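Local coordinates for prolyl 4-hydroxylase alpha subunit Fe(2+) 2OG dioxygenase domain-containing protein (Burkholderia ambifaria, PDB 3W20) that probably oxidises N-substituted L-amino acids as a 2-oxoglutarate-dependent dioxygenase of the double-stranded beta-helix fold, crystallised here with zinc in its metal site, at residues 20-23 with 24-27; 41-45 with 46-50; 107-111 with 112-116; 262-266 with 267-271. One frame throughout, in Å; residues are numbered along the deposited sequence.

Interaction 1: residues 20-23 with 24-27; sequences HMTI and AAAI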
loop_
_atom_site.group_PDB
_atom_site.type_symbol
_atom_site.label_atom_id
_atom_site.label_comp_id
_atom_site.label_asym_id
_atom_site.label_seq_id
_atom_site.Cartn_x
_atom_site.Cartn_y
_atom_site.Cartn_z
ATOM N N HIS A 20 29.184 18.875 -22.907
ATOM C CA HIS A 20 28.412 17.770 -23.411
ATOM C C HIS A 20 28.612 16.598 -22.447
ATOM O O HIS A 20 29.747 16.180 -22.186
ATOM C CB HIS A 20 28.894 17.431 -24.817
ATOM C CG HIS A 20 28.141 18.170 -25.904
ATOM N ND1 HIS A 20 28.286 19.500 -26.109
ATOM C CD2 HIS A 20 27.175 17.726 -26.821
ATOM C CE1 HIS A 20 27.462 19.899 -27.105
ATOM N NE2 HIS A 20 26.786 18.804 -27.548
HETATM N N MSE A 21 27.531 16.054 -21.877
HETATM C CA MSE A 21 27.704 15.040 -20.828
HETATM C C MSE A 21 26.743 13.939 -21.019
HETATM O O MSE A 21 25.641 14.150 -21.570
HETATM C CB MSE A 21 27.340 15.488 -19.384
HETATM C CG MSE A 21 27.593 16.951 -19.270
HETATM SE SE MSE A 21 27.268 17.391 -17.386
HETATM C CE MSE A 21 28.544 16.258 -16.492
ATOM N N THR A 22 27.085 12.768 -20.507
ATOM C CA THR A 22 26.077 11.692 -20.441
ATOM C C THR A 22 25.148 11.976 -19.284
ATOM O O THR A 22 25.487 12.760 -18.364
ATOM C CB THR A 22 26.692 10.314 -20.180
ATOM O OG1 THR A 22 27.441 10.319 -18.945
ATOM C CG2 THR A 22 27.632 9.918 -21.304
ATOM N N ILE A 23 23.967 11.335 -19.303
ATOM C CA ILE A 23 23.105 11.358 -18.104
ATOM C C ILE A 23 23.841 10.852 -16.845
ATOM O O ILE A 23 23.735 11.469 -15.784
ATOM C CB ILE A 23 21.835 10.445 -18.322
ATOM C CG1 ILE A 23 21.115 10.927 -19.578
ATOM C CG2 ILE A 23 20.970 10.383 -17.031
ATOM C CD1 ILE A 23 19.964 11.856 -19.350
ATOM N N ALA A 24 24.576 9.726 -16.939
ATOM C CA ALA A 24 25.249 9.189 -15.743
ATOM C C ALA A 24 26.279 10.187 -15.253
ATOM O O ALA A 24 26.425 10.321 -14.023
ATOM C CB ALA A 24 25.942 7.843 -16.010
ATOM N N ALA A 25 26.958 10.936 -16.174
ATOM C CA ALA A 25 27.932 11.860 -15.676
ATOM C C ALA A 25 27.293 13.055 -14.936
ATOM O O ALA A 25 27.812 13.502 -13.929
ATOM C CB ALA A 25 28.928 12.310 -16.778
ATOM N N ALA A 26 26.190 13.566 -15.469
ATOM C CA ALA A 26 25.466 14.693 -14.872
ATOM C C ALA A 26 24.945 14.272 -13.473
ATOM O O ALA A 26 25.154 14.989 -12.486
ATOM C CB ALA A 26 24.292 15.087 -15.734
ATOM N N ILE A 27 24.388 13.073 -13.420
ATOM C CA ILE A 27 23.836 12.532 -12.144
ATOM C C ILE A 27 25.044 12.350 -11.166
ATOM O O ILE A 27 24.976 12.714 -9.976
ATOM C CB ILE A 27 23.085 11.208 -12.354
ATOM C CG1 ILE A 27 21.774 11.392 -13.122
ATOM C CG2 ILE A 27 22.895 10.408 -11.054
ATOM C CD1 ILE A 27 20.742 12.250 -12.353
#
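M21, a selenomethionine at the junction of strand 17-22 and helix 23-31, lays its methyl over one face of the flat A25-A26 peptide, CE standing 3.8 Å from A25 C, almost straight above the plane. The N-H edge of that same peptide is used on the other segment: A26 N donates to T22 O at 3.1 Å, tilted 21° from the carbonyl plane. One residue on, I27 N donates to I23 O over 2.9 Å, nearly along the C=O axis.

M21 reaches this place because its chain bends at chi3 (59°), which folds CE back over the first helical turn while SE passes A26 CB at 4.1 Å. T22 is the N-cap. Its OG1 sits between the backbone N and the carbonyl carbon (chi1 58°) and accepts from A25 N at 2.9 Å, with A25 CB close beside it. I23 and I27 run side by side, pointing the same way, with I23 CG2 4.1 Å from I27 CG1. Both isoleucines also touch helix 111-120 and strand 236-241.

Two kinds of chemistry therefore meet at this strand-to-helix switch. T22 satisfies first-turn amides with both its hydroxyl and its carbonyl, as expected of an N-cap, while M21 adds apolar cover to the turn and the isoleucines form an apolar ridge toward the core of the domain.

Interaction 2: residues 41-45 with 46-50; sequences DIVPD and GERDA
R48 closes the tight part of the link from strand 37-41 to helix 48-52 by gripping the backbone carbonyl of V43 side-on. R48 NH2 lies 2.9 Å from V43 O and R48 NE 3.0 Å from the same oxygen, which is 5° out of the guanidinium plane. NH2 approaches in the carbonyl plane, whereas NE stands well above it. A bend at chi2 (115°) brings the guanidinium back over the chain, so that D45 CA lies over the centre of one face, 3.5 Å above it. Beside the arginine's CG, V43 CG1 packs 3.6 Å from E47 C, and a type II beta turn from P44 to E47 is closed by E47 N donating to P44 O at 3.1 Å. G46 takes a positive phi of 92° there, well suited to glycine.

The exposed side is looser. D45 OD1 is 3.7 Å from R48 NH1, a long salt bridge well out of the guanidinium plane, and its bond from G46 N is weak. E47 spreads its carboxylate against P44 CG without a polar bond.

The fixed element is thus the two-nitrogen grip on one carbonyl; the D45 carboxylate probably adds electrostatic attraction without orienting the arginine.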
loop_
_atom_site.group_PDB
_atom_site.type_symbol
_atom_site.label_atom_id
_atom_site.label_comp_id
_atom_site.label_asym_id
_atom_site.label_seq_id
_atom_site.Cartn_x
_atom_site.Cartn_y
_atom_site.Cartn_z
ATOM N N ASP A 41 19.817 19.062 -22.924
ATOM C CA ASP A 41 18.981 19.034 -24.115
ATOM C C ASP A 41 18.855 17.591 -24.558
ATOM O O ASP A 41 19.730 17.030 -25.179
ATOM C CB ASP A 41 19.637 19.858 -25.228
ATOM C CG ASP A 41 19.659 21.324 -24.937
ATOM O OD1 ASP A 41 19.252 21.770 -23.848
ATOM O OD2 ASP A 41 20.093 22.080 -25.819
ATOM N N ILE A 42 17.739 16.974 -24.204
ATOM C CA ILE A 42 17.556 15.545 -24.391
ATOM C C ILE A 42 16.750 15.260 -25.644
ATOM O O ILE A 42 17.159 14.423 -26.464
ATOM C CB ILE A 42 16.804 14.923 -23.187
ATOM C CG1 ILE A 42 17.616 15.127 -21.879
ATOM C CG2 ILE A 42 16.523 13.450 -23.459
ATOM C CD1 ILE A 42 19.064 14.653 -22.023
ATOM N N VAL A 43 15.603 15.899 -25.769
ATOM C CA VAL A 43 14.657 15.461 -26.810
ATOM C C VAL A 43 14.588 16.515 -27.927
ATOM O O VAL A 43 14.315 17.709 -27.642
ATOM C CB VAL A 43 13.238 15.310 -26.270
ATOM C CG1 VAL A 43 12.291 14.836 -27.401
ATOM C CG2 VAL A 43 13.193 14.346 -25.092
ATOM N N PRO A 44 14.891 16.129 -29.179
ATOM C CA PRO A 44 14.884 17.184 -30.221
ATOM C C PRO A 44 13.503 17.604 -30.668
ATOM O O PRO A 44 12.537 16.907 -30.421
ATOM C CB PRO A 44 15.580 16.527 -31.408
ATOM C CG PRO A 44 15.345 15.084 -31.242
ATOM C CD PRO A 44 15.327 14.828 -29.721
ATOM N N ASP A 45 13.432 18.751 -31.332
ATOM C CA ASP A 45 12.153 19.262 -31.773
ATOM C C ASP A 45 11.419 18.240 -32.660
ATOM O O ASP A 45 12.031 17.529 -33.469
ATOM C CB ASP A 45 12.324 20.591 -32.493
ATOM C CG ASP A 45 11.004 21.357 -32.630
ATOM O OD1 ASP A 45 9.943 21.000 -32.005
ATOM O OD2 ASP A 45 11.032 22.322 -33.398
ATOM N N GLY A 46 10.108 18.168 -32.479
ATOM C CA GLY A 46 9.320 17.241 -33.228
ATOM C C GLY A 46 9.158 15.921 -32.525
ATOM O O GLY A 46 8.262 15.165 -32.860
ATOM N N GLU A 47 10.008 15.616 -31.552
ATOM C CA GLU A 47 9.938 14.292 -30.921
ATOM C C GLU A 47 9.343 14.368 -29.498
ATOM O O GLU A 47 9.165 13.335 -28.844
ATOM C CB GLU A 47 11.305 13.590 -30.961
ATOM C CG GLU A 47 11.750 13.167 -32.368
ATOM C CD GLU A 47 13.143 12.519 -32.399
ATOM O OE1 GLU A 47 13.598 11.990 -31.350
ATOM O OE2 GLU A 47 13.809 12.525 -33.470
ATOM N N ARG A 48 8.996 15.587 -29.052
ATOM C CA ARG A 48 8.529 15.811 -27.682
ATOM C C ARG A 48 7.243 15.148 -27.334
ATOM O O ARG A 48 7.108 14.617 -26.240
ATOM C CB ARG A 48 8.403 17.286 -27.348
ATOM C CG ARG A 48 9.741 17.861 -26.901
ATOM C CD ARG A 48 10.190 18.865 -27.895
ATOM N NE ARG A 48 11.625 18.995 -27.998
ATOM C CZ ARG A 48 12.153 20.152 -28.333
ATOM N NH1 ARG A 48 11.329 21.168 -28.538
ATOM N NH2 ARG A 48 13.440 20.305 -28.513
ATOM N N ASP A 49 6.273 15.230 -28.253
ATOM C CA ASP A 49 4.991 14.555 -28.065
ATOM C C ASP A 49 5.084 13.052 -27.813
ATOM O O ASP A 49 4.350 12.524 -26.981
ATOM C CB ASP A 49 4.057 14.860 -29.268
ATOM C CG ASP A 49 3.360 16.189 -29.133
ATOM O OD1 ASP A 49 3.326 16.746 -28.017
ATOM O OD2 ASP A 49 2.856 16.691 -30.155
ATOM N N ALA A 50 5.992 12.374 -28.501
ATOM C CA ALA A 50 6.171 10.921 -28.380
ATOM C C ALA A 50 6.524 10.501 -26.931
ATOM O O ALA A 50 6.141 9.411 -26.497
ATOM C CB ALA A 50 7.226 10.388 -29.373
#

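Interaction 3: residues 107-111 with 112-116; sequences LRTTR and FVRLF
Hydroxyl bonds come first: T110, the N-cap of helix 111-120, uses its OG1 in both directions. It accepts from V113 N at 3.1 Å, a straight bond of 160°, and donates to L107 O at 3.0 Å, in the carbonyl plane. L107 O also takes T110 N, the closing bond of the type I turn L107-T110. A chi1 of 69° turns OG1 inward over its own backbone, where one hydroxyl faces both partners.

Among the backbone bonds, R114 N donates to T110 O (2.9 Å) and L115 N to R111 O (2.9 Å).

The arginine bond is weak. R114 extends from CG to NE back over the turn, where its NE reaches T109 O at 3.3 Å, near the guanidinium plane.

Van der Waals contacts gather at V113, whose CG2 packs against two oxygens, T110 OG1 (3.3 Å) and L107 O. The apolar pair is L107 CB with V113 CG2, a loose 4.5 Å. V113 and F116 also touch strand 268-272, and F112 packs on strand 255-265, its side chain about 7 Å from that of the 2-oxoglutarate-binding R141.

Because the T110 proton is spent on L107 O, the oxygen accepts from V113 N, coupling turn to helix.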
loop_
_atom_site.group_PDB
_atom_site.type_symbol
_atom_site.label_atom_id
_atom_site.label_comp_id
_atom_site.label_asym_id
_atom_site.label_seq_id
_atom_site.Cartn_x
_atom_site.Cartn_y
_atom_site.Cartn_z
ATOM N N LEU A 107 4.835 2.116 -16.351
ATOM C CA LEU A 107 5.878 3.194 -16.260
ATOM C C LEU A 107 7.295 2.705 -16.486
ATOM O O LEU A 107 8.118 3.401 -17.051
ATOM C CB LEU A 107 5.813 3.891 -14.860
ATOM C CG LEU A 107 4.540 4.678 -14.631
ATOM C CD1 LEU A 107 4.441 5.127 -13.157
ATOM C CD2 LEU A 107 4.416 5.897 -15.579
ATOM N N ARG A 108 7.602 1.483 -16.081
ATOM C CA ARG A 108 8.940 1.020 -16.231
ATOM C C ARG A 108 9.323 0.863 -17.690
ATOM O O ARG A 108 10.487 0.839 -17.960
ATOM C CB ARG A 108 9.169 -0.305 -15.507
ATOM C CG ARG A 108 8.638 -1.509 -16.283
ATOM C CD ARG A 108 9.197 -2.802 -15.692
ATOM N NE ARG A 108 9.307 -2.637 -14.248
ATOM C CZ ARG A 108 8.284 -2.713 -13.382
ATOM N NH1 ARG A 108 7.065 -3.013 -13.807
ATOM N NH2 ARG A 108 8.479 -2.471 -12.090
ATOM N N THR A 109 8.352 0.849 -18.607
ATOM C CA THR A 109 8.662 0.704 -20.051
ATOM C C THR A 109 8.791 2.056 -20.751
ATOM O O THR A 109 9.095 2.122 -21.931
ATOM C CB THR A 109 7.602 -0.143 -20.815
ATOM O OG1 THR A 109 6.334 0.540 -20.849
ATOM C CG2 THR A 109 7.436 -1.538 -20.114
ATOM N N THR A 110 8.456 3.138 -20.044
ATOM C CA THR A 110 8.481 4.432 -20.684
ATOM C C THR A 110 9.880 4.870 -21.054
ATOM O O THR A 110 10.846 4.531 -20.371
ATOM C CB THR A 110 7.786 5.544 -19.852
ATOM O OG1 THR A 110 8.559 5.815 -18.700
ATOM C CG2 THR A 110 6.420 5.152 -19.426
ATOM N N ARG A 111 10.010 5.638 -22.140
ATOM C CA ARG A 111 11.296 6.188 -22.488
ATOM C C ARG A 111 11.891 7.065 -21.405
ATOM O O ARG A 111 13.115 7.026 -21.109
ATOM C CB ARG A 111 11.178 6.993 -23.741
ATOM C CG ARG A 111 12.525 6.959 -24.367
ATOM C CD ARG A 111 12.391 7.239 -25.819
ATOM N NE ARG A 111 13.699 7.681 -26.307
ATOM C CZ ARG A 111 13.895 8.155 -27.522
ATOM N NH1 ARG A 111 12.851 8.280 -28.337
ATOM N NH2 ARG A 111 15.090 8.543 -27.892
ATOM N N PHE A 112 11.002 7.802 -20.754
ATOM C CA PHE A 112 11.407 8.662 -19.645
ATOM C C PHE A 112 12.046 7.867 -18.499
ATOM O O PHE A 112 13.102 8.251 -18.027
ATOM C CB PHE A 112 10.220 9.530 -19.147
ATOM C CG PHE A 112 10.611 10.444 -18.007
ATOM C CD1 PHE A 112 11.493 11.474 -18.213
ATOM C CD2 PHE A 112 10.139 10.225 -16.725
ATOM C CE1 PHE A 112 11.881 12.306 -17.136
ATOM C CE2 PHE A 112 10.530 11.043 -15.648
ATOM C CZ PHE A 112 11.398 12.065 -15.850
ATOM N N VAL A 113 11.400 6.802 -18.036
ATOM C CA VAL A 113 11.916 6.020 -16.876
ATOM C C VAL A 113 13.176 5.297 -17.362
ATOM O O VAL A 113 14.181 5.313 -16.674
ATOM C CB VAL A 113 10.866 5.079 -16.291
ATOM C CG1 VAL A 113 11.471 4.114 -15.240
ATOM C CG2 VAL A 113 9.783 5.857 -15.604
ATOM N N ARG A 114 13.137 4.784 -18.603
ATOM C CA ARG A 114 14.293 4.080 -19.151
ATOM C C ARG A 114 15.537 4.994 -19.280
ATOM O O ARG A 114 16.669 4.530 -19.183
ATOM C CB ARG A 114 13.942 3.423 -20.487
ATOM C CG ARG A 114 13.116 2.168 -20.351
ATOM C CD ARG A 114 12.764 1.658 -21.747
ATOM N NE ARG A 114 11.923 0.483 -21.564
ATOM C CZ ARG A 114 12.352 -0.780 -21.593
ATOM N NH1 ARG A 114 13.622 -1.076 -21.885
ATOM N NH2 ARG A 114 11.487 -1.752 -21.331
ATOM N N LEU A 115 15.348 6.296 -19.441
ATOM C CA LEU A 115 16.476 7.216 -19.397
ATOM C C LEU A 115 17.364 6.987 -18.192
ATOM O O LEU A 115 18.577 6.839 -18.300
ATOM C CB LEU A 115 15.978 8.668 -19.464
ATOM C CG LEU A 115 16.756 9.775 -20.098
ATOM C CD1 LEU A 115 17.137 9.410 -21.533
ATOM C CD2 LEU A 115 15.808 10.965 -20.052
ATOM N N PHE A 116 16.742 6.878 -17.020
ATOM C CA PHE A 116 17.468 6.604 -15.827
ATOM C C PHE A 116 17.770 5.158 -15.586
ATOM O O PHE A 116 18.885 4.859 -15.134
ATOM C CB PHE A 116 16.627 7.175 -14.641
ATOM C CG PHE A 116 16.358 8.625 -14.810
ATOM C CD1 PHE A 116 17.350 9.539 -14.459
ATOM C CD2 PHE A 116 15.199 9.080 -15.408
ATOM C CE1 PHE A 116 17.130 10.909 -14.612
ATOM C CE2 PHE A 116 14.971 10.445 -15.569
ATOM C CZ PHE A 116 15.934 11.351 -15.196
#

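Interaction 4: residues 262-266 with 267-271; sequences LIHTE and DGWRM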
loop_
_atom_site.group_PDB
_atom_site.type_symbol
_atom_site.label_atom_id
_atom_site.label_comp_id
_atom_site.label_asym_id
_atom_site.label_seq_id
_atom_site.Cartn_x
_atom_site.Cartn_y
_atom_site.Cartn_z
ATOM N N LEU A 262 15.327 10.765 -7.490
ATOM C CA LEU A 262 16.338 9.730 -7.359
ATOM C C LEU A 262 17.033 9.815 -6.011
ATOM O O LEU A 262 17.337 10.879 -5.573
ATOM C CB LEU A 262 17.402 9.993 -8.429
ATOM C CG LEU A 262 16.996 9.748 -9.889
ATOM C CD1 LEU A 262 17.991 10.527 -10.754
ATOM C CD2 LEU A 262 17.029 8.268 -10.241
ATOM N N ILE A 263 17.284 8.685 -5.355
ATOM C CA ILE A 263 18.232 8.629 -4.268
ATOM C C ILE A 263 19.266 7.526 -4.501
ATOM O O ILE A 263 18.985 6.525 -5.125
ATOM C CB ILE A 263 17.556 8.389 -2.879
ATOM C CG1 ILE A 263 16.570 7.193 -2.931
ATOM C CG2 ILE A 263 16.824 9.668 -2.526
ATOM C CD1 ILE A 263 15.986 6.892 -1.531
ATOM N N HIS A 264 20.471 7.754 -4.020
ATOM C CA HIS A 264 21.520 6.762 -4.248
ATOM C C HIS A 264 21.641 5.912 -3.007
ATOM O O HIS A 264 22.226 6.324 -2.015
ATOM C CB HIS A 264 22.822 7.480 -4.547
ATOM C CG HIS A 264 23.892 6.562 -5.120
ATOM N ND1 HIS A 264 25.081 7.042 -5.580
ATOM C CD2 HIS A 264 23.898 5.188 -5.347
ATOM C CE1 HIS A 264 25.828 5.983 -6.071
ATOM N NE2 HIS A 264 25.104 4.868 -5.935
ATOM N N THR A 265 21.084 4.715 -3.058
ATOM C CA THR A 265 21.135 3.837 -1.879
ATOM C C THR A 265 22.289 2.858 -1.945
ATOM O O THR A 265 22.960 2.756 -2.987
ATOM C CB THR A 265 19.835 3.048 -1.694
ATOM O OG1 THR A 265 19.781 1.981 -2.630
ATOM C CG2 THR A 265 18.637 3.995 -1.927
ATOM N N GLU A 266 22.572 2.224 -0.773
ATOM C CA GLU A 266 23.557 1.155 -0.674
ATOM C C GLU A 266 23.386 0.134 -1.801
ATOM O O GLU A 266 24.380 -0.405 -2.273
ATOM C CB GLU A 266 23.497 0.482 0.735
ATOM C CG GLU A 266 24.396 1.036 1.888
ATOM C CD GLU A 266 24.367 2.530 2.280
ATOM O OE1 GLU A 266 23.553 2.992 3.165
ATOM O OE2 GLU A 266 25.292 3.242 1.805
ATOM N N ASP A 267 22.163 -0.077 -2.301
ATOM C CA ASP A 267 21.907 -1.098 -3.334
ATOM C C ASP A 267 21.860 -0.576 -4.783
ATOM O O ASP A 267 21.602 -1.294 -5.751
ATOM C CB ASP A 267 20.609 -1.809 -2.974
ATOM C CG ASP A 267 20.746 -2.593 -1.706
ATOM O OD1 ASP A 267 21.780 -3.276 -1.594
ATOM O OD2 ASP A 267 19.868 -2.495 -0.848
ATOM N N GLY A 268 22.043 0.722 -4.913
ATOM C CA GLY A 268 22.116 1.351 -6.221
ATOM C C GLY A 268 21.121 2.525 -6.233
ATOM O O GLY A 268 20.410 2.806 -5.245
ATOM N N TRP A 269 21.028 3.130 -7.381
ATOM C CA TRP A 269 20.111 4.254 -7.635
ATOM C C TRP A 269 18.698 3.796 -7.643
ATOM O O TRP A 269 18.355 2.776 -8.250
ATOM C CB TRP A 269 20.481 4.780 -8.997
ATOM C CG TRP A 269 21.683 5.674 -8.953
ATOM C CD1 TRP A 269 23.007 5.362 -9.341
ATOM C CD2 TRP A 269 21.732 7.016 -8.447
ATOM N NE1 TRP A 269 23.849 6.419 -9.073
ATOM C CE2 TRP A 269 23.122 7.463 -8.572
ATOM C CE3 TRP A 269 20.779 7.911 -7.966
ATOM C CZ2 TRP A 269 23.503 8.738 -8.177
ATOM C CZ3 TRP A 269 21.195 9.176 -7.599
ATOM C CH2 TRP A 269 22.531 9.575 -7.719
ATOM N N ARG A 270 17.838 4.515 -6.949
ATOM C CA ARG A 270 16.446 4.172 -6.873
ATOM C C ARG A 270 15.561 5.388 -7.297
ATOM O O ARG A 270 15.887 6.532 -6.972
ATOM C CB ARG A 270 16.106 3.690 -5.470
ATOM C CG ARG A 270 16.832 2.393 -5.065
ATOM C CD ARG A 270 16.317 1.252 -5.900
ATOM N NE ARG A 270 16.902 -0.052 -5.511
ATOM C CZ ARG A 270 18.011 -0.565 -6.044
ATOM N NH1 ARG A 270 18.732 0.065 -6.993
ATOM N NH2 ARG A 270 18.388 -1.781 -5.643
HETATM N N MSE A 271 14.442 5.108 -7.965
HETATM C CA MSE A 271 13.548 6.125 -8.553
HETATM C C MSE A 271 12.212 6.059 -7.823
HETATM O O MSE A 271 11.712 4.984 -7.484
HETATM C CB MSE A 271 13.176 5.775 -10.011
HETATM C CG MSE A 271 14.455 5.855 -10.865
HETATM SE SE MSE A 271 14.074 5.186 -12.684
HETATM C CE MSE A 271 14.008 3.257 -12.187
#
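L262-T265 and G268-M271 form an antiparallel hairpin, their axes 4.6 Å apart, with a type I turn from T265 to G268. I263 and R270 are a hydrogen-bonded pair, with R270 N donating to I263 O at 2.9 Å and I263 N returning the bond to R270 O; T265 and G268 are the second such pair.

On one face, H264 stacks over W269. The imidazole and the five-membered ring have centroids 3.9 Å apart and planes at 17°, with W269 NE1 over the centre of the imidazole. A chi1 of -166° carries the imidazole there, while CB, placed by the backbone of the non-hydrogen-bonded pair H264/W269, makes a CH-pi contact with the indole's six-membered ring, 3.7 Å from its centroid and 6° off the normal. Further along this face, L262 CD2 meets CG of selenomethionine M271 at 3.6 Å.

On the opposite face, T265 OG1 donates to G268 O at 2.8 Å, using a lone pair in the carbonyl plane, and accepts from D267 N at 3.2 Å. G268 O also accepts T265 N, from above its carbonyl plane, so T265 binds it twice. R270 folds back so that its NH1 reaches W269 O at 3.0 Å.

Beyond the hairpin, D31 OD2 holds H264 ND1. Helices 23-31 and 111-120 cover the face with L262, W269 and M271, while strand 123-127 pairs in parallel beside strand 268-272.

In the fold
All four contacts are local, each within one continuous stretch of chain, and they follow one another in series, none nesting or crossing. From the N terminus, interaction 1 turns strand 17-22 into helix 23-31, interaction 2 leads from strand 37-41 to helix 48-52, interaction 3 opens helix 111-120, and interaction 4 turns the hairpin of strands 255-265 and 268-272. Side chains then join them in space. I23 touches I42 (CD1 to CD1, 4.0 Å) and also L115, and I27 packs on W269 and L262. F116 and V113 meet M271 SE. Helices 23-31 and 111-120 are thereby tied to the large sheet, while interactions 2 and 4 stay about 12 Å apart at their nearest atoms.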